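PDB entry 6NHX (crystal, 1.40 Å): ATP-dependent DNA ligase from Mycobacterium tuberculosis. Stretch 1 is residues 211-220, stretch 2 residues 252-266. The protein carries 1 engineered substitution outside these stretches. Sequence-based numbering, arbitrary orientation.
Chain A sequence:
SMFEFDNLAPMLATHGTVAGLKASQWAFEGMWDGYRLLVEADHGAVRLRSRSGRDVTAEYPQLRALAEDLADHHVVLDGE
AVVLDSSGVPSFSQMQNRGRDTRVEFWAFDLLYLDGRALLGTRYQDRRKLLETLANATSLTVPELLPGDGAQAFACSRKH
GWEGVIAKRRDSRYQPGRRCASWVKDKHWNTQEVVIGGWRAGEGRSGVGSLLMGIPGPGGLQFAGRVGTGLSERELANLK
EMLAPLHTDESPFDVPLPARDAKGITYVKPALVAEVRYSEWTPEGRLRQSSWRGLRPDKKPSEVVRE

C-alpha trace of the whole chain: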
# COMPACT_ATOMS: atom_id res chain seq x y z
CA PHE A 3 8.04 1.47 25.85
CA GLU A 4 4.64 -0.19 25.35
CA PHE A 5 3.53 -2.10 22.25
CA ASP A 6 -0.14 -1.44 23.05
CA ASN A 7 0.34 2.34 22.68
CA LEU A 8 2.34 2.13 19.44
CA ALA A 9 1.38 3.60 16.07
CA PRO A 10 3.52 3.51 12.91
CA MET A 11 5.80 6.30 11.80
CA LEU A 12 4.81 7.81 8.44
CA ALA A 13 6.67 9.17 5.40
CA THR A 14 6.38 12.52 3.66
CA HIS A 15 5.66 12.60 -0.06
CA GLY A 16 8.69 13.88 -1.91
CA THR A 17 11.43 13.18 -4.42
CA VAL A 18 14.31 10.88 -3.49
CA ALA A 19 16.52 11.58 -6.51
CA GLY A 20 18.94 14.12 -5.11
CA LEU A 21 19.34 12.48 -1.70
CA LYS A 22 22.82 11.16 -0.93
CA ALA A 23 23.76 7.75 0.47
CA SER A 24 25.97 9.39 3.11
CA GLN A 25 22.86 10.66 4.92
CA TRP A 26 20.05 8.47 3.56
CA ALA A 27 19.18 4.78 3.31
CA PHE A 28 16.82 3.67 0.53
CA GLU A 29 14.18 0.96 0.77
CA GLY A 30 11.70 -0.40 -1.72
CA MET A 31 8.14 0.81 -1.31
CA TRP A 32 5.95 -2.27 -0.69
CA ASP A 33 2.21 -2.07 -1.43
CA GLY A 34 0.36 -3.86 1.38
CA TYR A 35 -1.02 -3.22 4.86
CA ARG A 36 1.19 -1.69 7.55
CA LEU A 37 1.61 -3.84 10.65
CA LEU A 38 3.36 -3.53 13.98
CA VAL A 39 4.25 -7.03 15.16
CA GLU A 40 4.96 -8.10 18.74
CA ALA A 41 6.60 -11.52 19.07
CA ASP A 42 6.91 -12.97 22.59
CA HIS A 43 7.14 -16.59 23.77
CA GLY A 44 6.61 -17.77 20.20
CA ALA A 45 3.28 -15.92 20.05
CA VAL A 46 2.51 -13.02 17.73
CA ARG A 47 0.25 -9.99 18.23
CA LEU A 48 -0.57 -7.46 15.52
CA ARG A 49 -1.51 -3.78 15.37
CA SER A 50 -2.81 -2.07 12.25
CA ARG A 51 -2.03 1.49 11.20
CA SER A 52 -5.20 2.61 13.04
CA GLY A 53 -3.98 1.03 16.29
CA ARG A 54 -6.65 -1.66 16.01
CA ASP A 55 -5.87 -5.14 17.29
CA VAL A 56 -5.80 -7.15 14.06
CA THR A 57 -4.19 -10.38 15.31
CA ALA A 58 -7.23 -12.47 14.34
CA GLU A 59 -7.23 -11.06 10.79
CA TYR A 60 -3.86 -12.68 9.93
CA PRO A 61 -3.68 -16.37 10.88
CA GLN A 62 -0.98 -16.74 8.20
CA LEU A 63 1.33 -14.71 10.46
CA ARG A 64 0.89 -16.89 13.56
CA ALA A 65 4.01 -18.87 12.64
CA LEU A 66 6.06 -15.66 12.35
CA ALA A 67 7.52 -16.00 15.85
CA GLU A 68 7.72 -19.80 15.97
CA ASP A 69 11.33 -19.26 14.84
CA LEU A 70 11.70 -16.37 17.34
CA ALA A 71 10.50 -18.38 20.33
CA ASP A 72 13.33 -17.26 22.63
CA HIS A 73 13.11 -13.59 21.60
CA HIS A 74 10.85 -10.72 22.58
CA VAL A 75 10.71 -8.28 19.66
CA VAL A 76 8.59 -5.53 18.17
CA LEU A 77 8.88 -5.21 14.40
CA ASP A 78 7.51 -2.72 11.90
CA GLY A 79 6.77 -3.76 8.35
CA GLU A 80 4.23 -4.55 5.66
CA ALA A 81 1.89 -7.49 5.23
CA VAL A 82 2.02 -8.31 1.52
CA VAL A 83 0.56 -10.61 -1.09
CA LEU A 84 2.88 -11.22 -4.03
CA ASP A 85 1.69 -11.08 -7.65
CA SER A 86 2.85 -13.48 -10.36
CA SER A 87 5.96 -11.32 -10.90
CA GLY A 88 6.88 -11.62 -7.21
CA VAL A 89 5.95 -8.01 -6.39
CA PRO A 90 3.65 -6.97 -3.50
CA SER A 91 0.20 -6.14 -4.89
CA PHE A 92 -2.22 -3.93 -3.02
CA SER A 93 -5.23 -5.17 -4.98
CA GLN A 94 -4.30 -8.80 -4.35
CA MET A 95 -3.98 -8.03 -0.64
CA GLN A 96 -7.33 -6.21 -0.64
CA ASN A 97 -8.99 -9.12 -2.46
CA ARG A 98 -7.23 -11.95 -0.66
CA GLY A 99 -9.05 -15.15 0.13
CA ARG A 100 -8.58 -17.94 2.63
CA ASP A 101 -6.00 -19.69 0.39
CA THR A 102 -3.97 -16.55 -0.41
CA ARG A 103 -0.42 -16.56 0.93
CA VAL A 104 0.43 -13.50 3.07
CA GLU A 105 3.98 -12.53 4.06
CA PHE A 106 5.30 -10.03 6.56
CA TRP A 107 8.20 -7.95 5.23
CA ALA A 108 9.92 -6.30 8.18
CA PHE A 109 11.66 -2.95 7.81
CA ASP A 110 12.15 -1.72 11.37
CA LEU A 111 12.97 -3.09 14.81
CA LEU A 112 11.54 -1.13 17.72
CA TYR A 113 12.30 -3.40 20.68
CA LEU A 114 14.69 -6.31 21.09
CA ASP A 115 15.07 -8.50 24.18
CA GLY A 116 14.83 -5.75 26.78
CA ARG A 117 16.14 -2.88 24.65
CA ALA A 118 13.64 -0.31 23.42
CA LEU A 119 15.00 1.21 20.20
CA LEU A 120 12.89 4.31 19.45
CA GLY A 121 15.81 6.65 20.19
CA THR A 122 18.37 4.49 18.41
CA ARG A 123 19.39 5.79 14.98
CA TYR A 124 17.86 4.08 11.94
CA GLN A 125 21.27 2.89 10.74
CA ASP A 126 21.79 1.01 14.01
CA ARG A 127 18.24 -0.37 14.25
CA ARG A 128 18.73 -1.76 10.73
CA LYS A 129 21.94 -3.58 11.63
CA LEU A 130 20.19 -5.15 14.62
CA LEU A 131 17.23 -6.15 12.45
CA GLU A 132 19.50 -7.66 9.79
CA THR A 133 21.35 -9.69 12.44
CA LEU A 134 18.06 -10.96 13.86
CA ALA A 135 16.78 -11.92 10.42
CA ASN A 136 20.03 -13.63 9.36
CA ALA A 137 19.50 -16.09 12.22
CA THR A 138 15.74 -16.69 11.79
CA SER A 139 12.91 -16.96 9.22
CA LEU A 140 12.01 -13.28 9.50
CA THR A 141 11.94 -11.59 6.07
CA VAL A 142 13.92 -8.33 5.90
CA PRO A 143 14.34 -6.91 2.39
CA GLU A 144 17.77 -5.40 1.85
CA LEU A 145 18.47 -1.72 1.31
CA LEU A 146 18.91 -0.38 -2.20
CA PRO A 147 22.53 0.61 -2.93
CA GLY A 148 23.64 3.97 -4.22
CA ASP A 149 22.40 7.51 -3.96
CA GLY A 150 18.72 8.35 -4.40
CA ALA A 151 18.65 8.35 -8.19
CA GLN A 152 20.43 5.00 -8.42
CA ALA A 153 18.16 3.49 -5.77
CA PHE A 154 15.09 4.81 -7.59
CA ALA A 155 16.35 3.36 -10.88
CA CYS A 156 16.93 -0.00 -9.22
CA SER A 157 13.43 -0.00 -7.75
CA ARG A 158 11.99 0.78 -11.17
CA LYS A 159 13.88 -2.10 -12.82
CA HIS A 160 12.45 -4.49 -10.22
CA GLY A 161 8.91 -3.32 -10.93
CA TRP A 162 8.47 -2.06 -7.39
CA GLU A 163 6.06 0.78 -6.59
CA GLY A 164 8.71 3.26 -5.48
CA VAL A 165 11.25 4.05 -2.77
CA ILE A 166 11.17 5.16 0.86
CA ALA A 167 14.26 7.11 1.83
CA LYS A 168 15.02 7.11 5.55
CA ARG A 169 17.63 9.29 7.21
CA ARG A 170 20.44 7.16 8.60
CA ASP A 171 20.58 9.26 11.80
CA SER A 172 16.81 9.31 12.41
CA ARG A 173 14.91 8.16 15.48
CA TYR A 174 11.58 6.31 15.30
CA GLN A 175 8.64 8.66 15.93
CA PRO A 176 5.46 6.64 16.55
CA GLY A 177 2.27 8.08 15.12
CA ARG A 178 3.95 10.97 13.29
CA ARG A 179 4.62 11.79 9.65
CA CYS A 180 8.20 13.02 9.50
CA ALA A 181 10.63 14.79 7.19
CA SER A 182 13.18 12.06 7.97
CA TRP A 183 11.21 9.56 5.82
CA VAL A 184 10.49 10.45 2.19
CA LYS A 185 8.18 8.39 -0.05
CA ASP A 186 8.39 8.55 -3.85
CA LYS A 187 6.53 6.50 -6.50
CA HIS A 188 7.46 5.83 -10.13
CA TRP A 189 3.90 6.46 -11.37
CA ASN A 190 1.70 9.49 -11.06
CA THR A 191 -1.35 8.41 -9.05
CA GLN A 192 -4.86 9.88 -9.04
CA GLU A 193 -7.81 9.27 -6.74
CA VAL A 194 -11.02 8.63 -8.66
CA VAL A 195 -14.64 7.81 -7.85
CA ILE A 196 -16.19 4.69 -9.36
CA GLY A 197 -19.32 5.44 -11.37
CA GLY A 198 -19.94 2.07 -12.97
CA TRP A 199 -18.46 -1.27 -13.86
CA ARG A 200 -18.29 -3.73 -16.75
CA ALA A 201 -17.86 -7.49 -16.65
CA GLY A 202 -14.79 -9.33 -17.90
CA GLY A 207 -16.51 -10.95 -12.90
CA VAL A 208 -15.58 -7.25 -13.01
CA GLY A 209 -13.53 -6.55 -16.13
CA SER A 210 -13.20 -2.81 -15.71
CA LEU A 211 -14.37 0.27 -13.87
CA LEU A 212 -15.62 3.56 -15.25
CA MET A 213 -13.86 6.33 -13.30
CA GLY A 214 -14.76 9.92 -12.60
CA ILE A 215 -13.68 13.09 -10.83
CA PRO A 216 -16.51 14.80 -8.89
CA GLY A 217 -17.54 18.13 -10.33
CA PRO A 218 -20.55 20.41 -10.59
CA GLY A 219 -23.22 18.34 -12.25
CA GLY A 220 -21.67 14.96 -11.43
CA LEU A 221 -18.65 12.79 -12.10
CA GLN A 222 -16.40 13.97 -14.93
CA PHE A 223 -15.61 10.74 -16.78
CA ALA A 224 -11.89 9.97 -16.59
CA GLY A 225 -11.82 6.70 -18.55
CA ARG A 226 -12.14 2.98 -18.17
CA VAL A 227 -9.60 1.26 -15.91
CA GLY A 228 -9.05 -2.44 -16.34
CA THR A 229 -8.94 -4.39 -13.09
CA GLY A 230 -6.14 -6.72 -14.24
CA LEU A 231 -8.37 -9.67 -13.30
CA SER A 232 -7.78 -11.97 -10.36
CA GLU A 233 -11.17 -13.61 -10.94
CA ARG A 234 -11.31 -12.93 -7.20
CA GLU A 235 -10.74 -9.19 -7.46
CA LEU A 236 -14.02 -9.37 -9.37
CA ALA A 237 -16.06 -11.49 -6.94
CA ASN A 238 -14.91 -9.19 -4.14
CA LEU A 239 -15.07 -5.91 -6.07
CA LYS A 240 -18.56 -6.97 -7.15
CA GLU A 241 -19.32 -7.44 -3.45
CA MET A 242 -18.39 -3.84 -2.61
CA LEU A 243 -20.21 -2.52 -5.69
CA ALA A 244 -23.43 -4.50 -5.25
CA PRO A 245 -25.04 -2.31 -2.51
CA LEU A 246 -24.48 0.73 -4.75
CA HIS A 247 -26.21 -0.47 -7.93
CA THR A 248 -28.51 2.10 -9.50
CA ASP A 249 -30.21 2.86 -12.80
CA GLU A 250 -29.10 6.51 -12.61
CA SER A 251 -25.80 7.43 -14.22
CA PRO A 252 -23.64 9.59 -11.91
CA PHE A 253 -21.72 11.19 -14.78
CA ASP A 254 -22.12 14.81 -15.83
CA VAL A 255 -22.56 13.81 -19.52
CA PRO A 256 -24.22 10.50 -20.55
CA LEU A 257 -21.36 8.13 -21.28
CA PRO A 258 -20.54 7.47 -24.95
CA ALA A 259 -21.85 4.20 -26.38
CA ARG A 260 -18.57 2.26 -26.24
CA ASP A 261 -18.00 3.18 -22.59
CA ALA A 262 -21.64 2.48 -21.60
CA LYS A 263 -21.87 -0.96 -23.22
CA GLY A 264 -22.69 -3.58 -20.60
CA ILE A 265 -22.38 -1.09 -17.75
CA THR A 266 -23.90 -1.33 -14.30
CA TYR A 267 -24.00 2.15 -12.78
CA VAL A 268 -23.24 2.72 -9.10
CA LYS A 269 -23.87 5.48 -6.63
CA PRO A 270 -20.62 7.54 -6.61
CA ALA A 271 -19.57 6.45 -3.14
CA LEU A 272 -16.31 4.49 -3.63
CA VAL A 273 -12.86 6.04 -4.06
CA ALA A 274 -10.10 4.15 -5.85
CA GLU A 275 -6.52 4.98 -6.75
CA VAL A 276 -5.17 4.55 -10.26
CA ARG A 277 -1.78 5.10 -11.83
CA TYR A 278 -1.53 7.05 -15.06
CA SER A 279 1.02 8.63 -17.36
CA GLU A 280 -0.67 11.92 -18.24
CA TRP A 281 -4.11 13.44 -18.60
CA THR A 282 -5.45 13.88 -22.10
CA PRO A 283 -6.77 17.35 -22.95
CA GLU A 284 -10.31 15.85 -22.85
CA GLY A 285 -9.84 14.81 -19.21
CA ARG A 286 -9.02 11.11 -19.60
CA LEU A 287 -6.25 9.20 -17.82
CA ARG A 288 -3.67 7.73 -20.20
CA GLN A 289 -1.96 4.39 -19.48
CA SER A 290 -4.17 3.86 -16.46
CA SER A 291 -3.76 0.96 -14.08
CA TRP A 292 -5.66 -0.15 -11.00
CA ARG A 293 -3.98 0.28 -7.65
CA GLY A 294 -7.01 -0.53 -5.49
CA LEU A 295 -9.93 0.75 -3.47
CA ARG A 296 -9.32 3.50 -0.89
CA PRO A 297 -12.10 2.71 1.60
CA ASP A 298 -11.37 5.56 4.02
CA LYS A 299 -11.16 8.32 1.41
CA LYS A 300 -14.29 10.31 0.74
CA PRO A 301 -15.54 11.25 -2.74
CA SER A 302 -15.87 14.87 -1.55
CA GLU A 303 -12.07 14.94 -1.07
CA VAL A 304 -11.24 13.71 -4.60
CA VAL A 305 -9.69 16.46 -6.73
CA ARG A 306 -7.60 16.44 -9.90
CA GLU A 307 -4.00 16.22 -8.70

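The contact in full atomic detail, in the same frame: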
# COMPACT_ATOMS: atom_id res chain seq x y z
N LEU A 211 -13.64 -0.72 -14.64
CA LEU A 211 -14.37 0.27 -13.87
C LEU A 211 -14.35 1.57 -14.65
O LEU A 211 -13.34 1.94 -15.26
CB LEU A 211 -13.73 0.49 -12.50
CG LEU A 211 -13.75 -0.76 -11.62
CD1 LEU A 211 -12.88 -0.53 -10.43
CD2 LEU A 211 -15.15 -1.07 -11.17
N LEU A 212 -15.48 2.27 -14.61
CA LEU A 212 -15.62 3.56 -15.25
C LEU A 212 -15.42 4.61 -14.16
O LEU A 212 -16.20 4.67 -13.20
CB LEU A 212 -17.00 3.66 -15.90
CG LEU A 212 -17.24 2.78 -17.14
CD1 LEU A 212 -16.11 2.91 -18.16
CD2 LEU A 212 -17.49 1.30 -16.81
N MET A 213 -14.37 5.42 -14.31
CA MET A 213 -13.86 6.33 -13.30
C MET A 213 -14.34 7.74 -13.54
O MET A 213 -14.54 8.15 -14.69
CB MET A 213 -12.33 6.39 -13.38
CG MET A 213 -11.60 5.06 -13.26
SD MET A 213 -9.84 5.34 -13.59
CE MET A 213 -9.87 5.85 -15.30
N GLY A 214 -14.46 8.51 -12.46
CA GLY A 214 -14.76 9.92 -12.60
C GLY A 214 -14.17 10.79 -11.51
O GLY A 214 -13.81 10.30 -10.42
N ILE A 215 -14.07 12.07 -11.80
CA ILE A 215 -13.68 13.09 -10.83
C ILE A 215 -14.93 13.90 -10.49
O ILE A 215 -15.58 14.41 -11.41
CB ILE A 215 -12.59 14.02 -11.39
CG1 ILE A 215 -11.35 13.23 -11.83
CG2 ILE A 215 -12.22 15.10 -10.38
CD1 ILE A 215 -10.62 12.52 -10.70
N PRO A 216 -15.30 14.04 -9.22
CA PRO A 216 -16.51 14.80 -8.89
C PRO A 216 -16.41 16.26 -9.34
O PRO A 216 -15.38 16.92 -9.13
CB PRO A 216 -16.60 14.69 -7.37
CG PRO A 216 -15.84 13.45 -7.05
CD PRO A 216 -14.70 13.43 -8.02
N GLY A 217 -17.47 16.74 -9.96
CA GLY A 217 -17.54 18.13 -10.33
C GLY A 217 -18.94 18.66 -10.14
O GLY A 217 -19.84 17.96 -9.66
N PRO A 218 -19.17 19.92 -10.50
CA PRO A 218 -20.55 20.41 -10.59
C PRO A 218 -21.28 19.60 -11.65
O PRO A 218 -20.78 19.40 -12.75
CB PRO A 218 -20.39 21.88 -10.99
CG PRO A 218 -18.96 22.23 -10.69
CD PRO A 218 -18.19 20.96 -10.86
N GLY A 219 -22.45 19.11 -11.30
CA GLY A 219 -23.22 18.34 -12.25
C GLY A 219 -22.89 16.86 -12.31
O GLY A 219 -23.55 16.14 -13.06
N GLY A 220 -21.90 16.39 -11.55
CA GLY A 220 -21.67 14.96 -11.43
C GLY A 220 -20.23 14.58 -11.67
O GLY A 220 -19.32 15.42 -11.68
N PRO A 252 -24.18 8.48 -12.71
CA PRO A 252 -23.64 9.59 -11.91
C PRO A 252 -22.79 10.57 -12.69
O PRO A 252 -22.30 11.54 -12.10
CB PRO A 252 -22.78 8.85 -10.88
CG PRO A 252 -22.24 7.68 -11.66
CD PRO A 252 -23.38 7.24 -12.55
N PHE A 253 -22.63 10.36 -13.99
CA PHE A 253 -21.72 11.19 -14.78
C PHE A 253 -22.41 12.46 -15.25
O PHE A 253 -23.62 12.51 -15.41
CB PHE A 253 -21.20 10.38 -15.97
CG PHE A 253 -20.33 9.24 -15.55
CD1 PHE A 253 -19.00 9.46 -15.22
CD2 PHE A 253 -20.85 7.95 -15.44
CE1 PHE A 253 -18.19 8.41 -14.80
CE2 PHE A 253 -20.04 6.89 -15.00
CZ PHE A 253 -18.72 7.13 -14.71
N ASP A 254 -21.59 13.51 -15.44
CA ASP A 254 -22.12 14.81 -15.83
C ASP A 254 -22.56 14.89 -17.29
O ASP A 254 -23.25 15.85 -17.66
CB ASP A 254 -21.15 15.96 -15.47
CG ASP A 254 -19.91 16.00 -16.33
OD1 ASP A 254 -19.61 15.03 -17.06
OD2 ASP A 254 -19.21 17.04 -16.29
N VAL A 255 -22.16 13.94 -18.12
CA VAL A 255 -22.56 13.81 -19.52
C VAL A 255 -22.86 12.33 -19.70
O VAL A 255 -22.08 11.50 -19.21
CB VAL A 255 -21.42 14.26 -20.44
CG1 VAL A 255 -21.69 13.83 -21.86
CG2 VAL A 255 -21.24 15.78 -20.38
N PRO A 256 -23.96 11.93 -20.35
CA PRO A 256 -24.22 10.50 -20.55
C PRO A 256 -23.05 9.86 -21.28
O PRO A 256 -22.57 10.40 -22.29
CB PRO A 256 -25.50 10.47 -21.38
CG PRO A 256 -26.15 11.83 -21.16
CD PRO A 256 -24.99 12.78 -20.98
N LEU A 257 -22.59 8.73 -20.77
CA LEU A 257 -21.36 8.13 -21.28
C LEU A 257 -21.52 7.78 -22.76
O LEU A 257 -22.60 7.36 -23.19
CB LEU A 257 -21.05 6.83 -20.52
CG LEU A 257 -20.50 6.92 -19.10
CD1 LEU A 257 -20.30 5.51 -18.54
CD2 LEU A 257 -19.18 7.66 -19.04
N PRO A 258 -20.47 7.91 -23.56
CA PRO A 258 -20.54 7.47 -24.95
C PRO A 258 -20.80 5.97 -25.05
O PRO A 258 -20.49 5.20 -24.13
CB PRO A 258 -19.18 7.85 -25.54
CG PRO A 258 -18.33 8.25 -24.44
CD PRO A 258 -19.18 8.53 -23.23
N ALA A 259 -21.35 5.57 -26.19
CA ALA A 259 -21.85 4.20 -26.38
C ALA A 259 -20.81 3.15 -26.00
O ALA A 259 -21.13 2.20 -25.28
CB ALA A 259 -22.26 4.02 -27.84
N ARG A 260 -19.58 3.30 -26.48
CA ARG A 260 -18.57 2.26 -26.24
C ARG A 260 -18.26 2.12 -24.76
O ARG A 260 -17.98 1.01 -24.28
CB ARG A 260 -17.29 2.58 -27.01
N ASP A 261 -18.28 3.23 -24.02
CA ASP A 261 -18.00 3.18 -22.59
C ASP A 261 -19.20 2.71 -21.77
O ASP A 261 -19.00 2.19 -20.67
CB ASP A 261 -17.55 4.56 -22.09
CG ASP A 261 -16.25 5.00 -22.74
OD1 ASP A 261 -16.29 5.94 -23.56
OD2 ASP A 261 -15.19 4.41 -22.43
N ALA A 262 -20.41 2.87 -22.29
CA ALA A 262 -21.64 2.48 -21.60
C ALA A 262 -22.04 1.04 -21.86
O ALA A 262 -22.95 0.53 -21.18
CB ALA A 262 -22.79 3.40 -22.02
N LYS A 263 -21.44 0.38 -22.84
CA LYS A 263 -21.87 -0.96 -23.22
C LYS A 263 -21.67 -1.94 -22.06
O LYS A 263 -20.56 -2.07 -21.53
CB LYS A 263 -21.10 -1.44 -24.44
CG LYS A 263 -21.73 -2.65 -25.13
N GLY A 264 -22.76 -2.60 -21.67
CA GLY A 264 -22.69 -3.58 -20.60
C GLY A 264 -22.47 -3.02 -19.22
O GLY A 264 -22.08 -3.76 -18.31
N ILE A 265 -22.72 -1.73 -19.01
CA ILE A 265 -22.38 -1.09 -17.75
C ILE A 265 -23.47 -1.31 -16.71
O ILE A 265 -24.67 -1.34 -17.02
CB ILE A 265 -22.07 0.41 -17.97
CG1 ILE A 265 -21.23 0.95 -16.82
CG2 ILE A 265 -23.36 1.22 -18.11
CD1 ILE A 265 -20.89 2.41 -16.99
N THR A 266 -23.04 -1.49 -15.47
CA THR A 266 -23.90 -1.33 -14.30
C THR A 266 -23.44 -0.06 -13.60
O THR A 266 -22.27 0.04 -13.19
CB THR A 266 -23.74 -2.53 -13.36
OG1 THR A 266 -24.07 -3.73 -14.08
CG2 THR A 266 -24.68 -2.39 -12.16
O HOH W 1 -24.11 17.80 -15.84

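Leu212 is the hub of this contact. Its CA-to-CB bond points from the strand toward the loop and short helix of 252-266, and with both chi angles in m its side chain packs against three apolar partners. CD2 meets CD1 of Ile265 at 3.6 Å, the tightest of these packings; CG lies 4.3 Å from Leu257 CD1, and CB lies 4.1 Å from Phe253 CZ. Ile265, extended with both chi angles in t, supplies the reach from its own side. The helix contributes backbone as well: Leu212 CD1 sits 3.9 Å from Asp261 O. A branched, buried leucine suits a site that must touch several surfaces at once, while its strand neighbours Leu211 and Met213 point away, in the alternation expected of a strand.

Phe253 links this cluster to the strand backbone. Its CA-to-CB bond points away, yet chi1 in m brings the end of the ring back, and the ring edge receives carbonyl oxygens: Met213 O lies 3.7 Å from CE1 and Leu212 O 3.8 Å from CZ. Gly214 leaves room beside it; an ideal CB there would stand a tight 3.4 Å from Phe253 CE1.

Farther out, the type II turn from Gly217 to Gly220 closes the strand end, with Gly220 N donating to Gly217 O at 3.2 Å. Glycine is required at Gly219 and Gly220 by their backbone angles alone, and at Gly220 by the contact too: its CA is 3.5 Å from Pro252 O, and an ideal CB would clash with that oxygen at 2.7 Å.

No direct hydrogen bond crosses between the stretches. At the polar edge, Asp254 CA makes a CA-H...O contact with Gly219 O at 3.4 Å, and one water donates to both backbone oxygens, its O lying 3.3 Å from Gly219 O and 2.8 Å from Asp254 O, bridging the two backbones.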